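Local coordinates for AdeR (Acinetobacter baumannii, PDB 5X5L), which is an OmpR/PhoB-type response regulator of a two-component system that recognises an intercistronic DNA region through its C-terminal DNA-binding domain, and probably controls transcription there, at a contact of chain A with DNA. Coordinates in Å, arbitrary orientation; residue numbers count along the deposited sequence, not the author numbering.

A contact of chain A with DNA. Residues 64-65, 68, 71. With nucleotides of chain B.
Helix 66-81, the recognition helix of the winged helix-turn-helix domain, meets one strand of the duplex at its N-terminal end, where the loop residues Ala64 and Leu65 lead into its first turns. Polar contact with the backbone centres on the phosphate of DC6. The backbone N of Leu65 donates a hydrogen bond to the phosphate oxygen OP2 of DC6 at 3.0 Å, with 149° at the hydrogen, a moderately bent approach. The modelled position of the Thr68 hydroxyl near this phosphate is doubtful. The position of the phosphate at the helix start suggests that the helix dipole may add favourable electrostatics.

Apolar packing flanks the phosphate. On the DC5 side, Thr68 turns its methyl CG2, anti to the backbone N, towards the deoxyribose, with CG2 3.7 Å from C2' of DC5. The Ala64 methyl lies alongside, its CB 4.1 Å from C3' of DC5. Leu65 runs the other way along the strand, towards DA7, with an anti second torsion (chi2 171°). Its branch tip, Leu65 CD1, lies 4.0 Å from C3' of DC6. The same Leu65 CD1 comes to 3.7 Å from the phosphate oxygen OP2 of DA7.

At the base, Ser71 lies beside the major-groove edge of paired DC6, its OG 3.4 Å from the exocyclic amine N4 of DC6. The geometry does not establish a hydrogen bond to this amine. Instead, Ser71 OG, tucked between its own N and C (chi1 44°), donates to Thr68 O at 2.6 Å, from above the carbonyl plane, tying the hydroxyl to the preceding turn. The patch anchors the helix start to the DNA backbone and probably helps to position the helix in the major groove, where Ser71 may contribute to recognition.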
loop_
_atom_site.group_PDB
_atom_site.type_symbol
_atom_site.label_atom_id
_atom_site.label_comp_id
_atom_site.label_asym_id
_atom_site.label_seq_id
_atom_site.Cartn_x
_atom_site.Cartn_y
_atom_site.Cartn_z
ATOM N N ALA A 64 -15.076 -9.710 8.501
ATOM C CA ALA A 64 -15.736 -10.222 7.305
ATOM C C ALA A 64 -14.760 -11.124 6.531
ATOM O O ALA A 64 -13.636 -11.373 6.985
ATOM C CB ALA A 64 -16.269 -9.079 6.444
ATOM N N LEU A 65 -15.182 -11.596 5.361
ATOM C CA LEU A 65 -14.300 -12.298 4.432
ATOM C C LEU A 65 -13.280 -11.377 3.790
ATOM O O LEU A 65 -13.531 -10.202 3.601
ATOM C CB LEU A 65 -15.103 -12.957 3.306
ATOM C CG LEU A 65 -16.226 -13.943 3.683
ATOM C CD1 LEU A 65 -17.066 -14.342 2.475
ATOM C CD2 LEU A 65 -15.659 -15.180 4.352
ATOM N N THR A 68 -14.402 -9.636 0.497
ATOM C CA THR A 68 -15.153 -8.365 0.654
ATOM C C THR A 68 -14.244 -7.141 0.545
ATOM O O THR A 68 -14.662 -6.118 0.046
ATOM C CB THR A 68 -15.938 -8.342 1.985
ATOM O OG1 THR A 68 -16.928 -9.373 1.956
ATOM C CG2 THR A 68 -16.610 -7.013 2.233
ATOM N N SER A 71 -13.877 -6.341 -3.129
ATOM C CA SER A 71 -15.033 -5.636 -3.682
ATOM C C SER A 71 -15.026 -4.154 -3.337
ATOM O O SER A 71 -15.379 -3.337 -4.184
ATOM C CB SER A 71 -16.340 -6.286 -3.235
ATOM O OG SER A 71 -16.291 -6.602 -1.868
ATOM P P DC B 5 -18.208 -4.226 5.702
ATOM O OP1 DC B 5 -17.851 -4.516 7.103
ATOM O OP2 DC B 5 -17.241 -3.504 4.842
ATOM O "O5'" DC B 5 -18.642 -5.617 5.067
ATOM C "C5'" DC B 5 -19.634 -6.428 5.726
ATOM C "C4'" DC B 5 -20.384 -7.293 4.739
ATOM O "O4'" DC B 5 -20.868 -6.519 3.630
ATOM C "C3'" DC B 5 -19.544 -8.400 4.114
ATOM O "O3'" DC B 5 -19.805 -9.639 4.777
ATOM C "C2'" DC B 5 -19.973 -8.437 2.652
ATOM C "C1'" DC B 5 -21.077 -7.406 2.549
ATOM N N1 DC B 5 -21.090 -6.615 1.301
ATOM C C2 DC B 5 -22.080 -6.875 0.339
ATOM O O2 DC B 5 -22.913 -7.770 0.556
ATOM N N3 DC B 5 -22.104 -6.145 -0.802
ATOM C C4 DC B 5 -21.193 -5.188 -0.996
ATOM N N4 DC B 5 -21.256 -4.491 -2.129
ATOM C C5 DC B 5 -20.171 -4.906 -0.038
ATOM C C6 DC B 5 -20.156 -5.638 1.084
ATOM P P DC B 6 -18.879 -10.898 4.519
ATOM O OP1 DC B 6 -18.883 -11.711 5.755
ATOM O OP2 DC B 6 -17.601 -10.432 3.939
ATOM O "O5'" DC B 6 -19.663 -11.697 3.391
ATOM C "C5'" DC B 6 -21.071 -11.959 3.534
ATOM C "C4'" DC B 6 -21.647 -12.376 2.202
ATOM O "O4'" DC B 6 -21.643 -11.254 1.296
ATOM C "C3'" DC B 6 -20.877 -13.498 1.500
ATOM O "O3'" DC B 6 -21.791 -14.567 1.275
ATOM C "C2'" DC B 6 -20.348 -12.853 0.229
ATOM C "C1'" DC B 6 -21.310 -11.712 0.001
ATOM N N1 DC B 6 -20.784 -10.564 -0.766
ATOM C C2 DC B 6 -21.472 -10.129 -1.906
ATOM O O2 DC B 6 -22.494 -10.734 -2.259
ATOM N N3 DC B 6 -21.003 -9.066 -2.599
ATOM C C4 DC B 6 -19.902 -8.436 -2.186
ATOM N N4 DC B 6 -19.476 -7.394 -2.900
ATOM C C5 DC B 6 -19.190 -8.845 -1.019
ATOM C C6 DC B 6 -19.664 -9.902 -0.343
ATOM P P DA B 7 -21.301 -15.936 0.633
ATOM O OP1 DA B 7 -22.043 -17.039 1.294
ATOM O OP2 DA B 7 -19.811 -15.954 0.602
ATOM O "O5'" DA B 7 -21.816 -15.803 -0.866
ATOM C "C5'" DA B 7 -23.219 -15.699 -1.140
ATOM C "C4'" DA B 7 -23.449 -15.746 -2.630
ATOM O "O4'" DA B 7 -22.949 -14.539 -3.253
ATOM C "C3'" DA B 7 -22.753 -16.902 -3.342
ATOM O "O3'" DA B 7 -23.652 -17.363 -4.346
ATOM C "C2'" DA B 7 -21.519 -16.255 -3.935
ATOM C "C1'" DA B 7 -22.018 -14.862 -4.268
ATOM N N9 DA B 7 -21.013 -13.801 -4.292
ATOM C C8 DA B 7 -19.990 -13.576 -3.403
ATOM N N7 DA B 7 -19.298 -12.492 -3.655
ATOM C C5 DA B 7 -19.906 -11.967 -4.785
ATOM C C6 DA B 7 -19.646 -10.816 -5.543
ATOM N N6 DA B 7 -18.659 -9.959 -5.268
ATOM N N1 DA B 7 -20.455 -10.562 -6.599
ATOM C C2 DA B 7 -21.456 -11.416 -6.861
ATOM N N3 DA B 7 -21.805 -12.527 -6.212
ATOM C C4 DA B 7 -20.980 -12.749 -5.174
#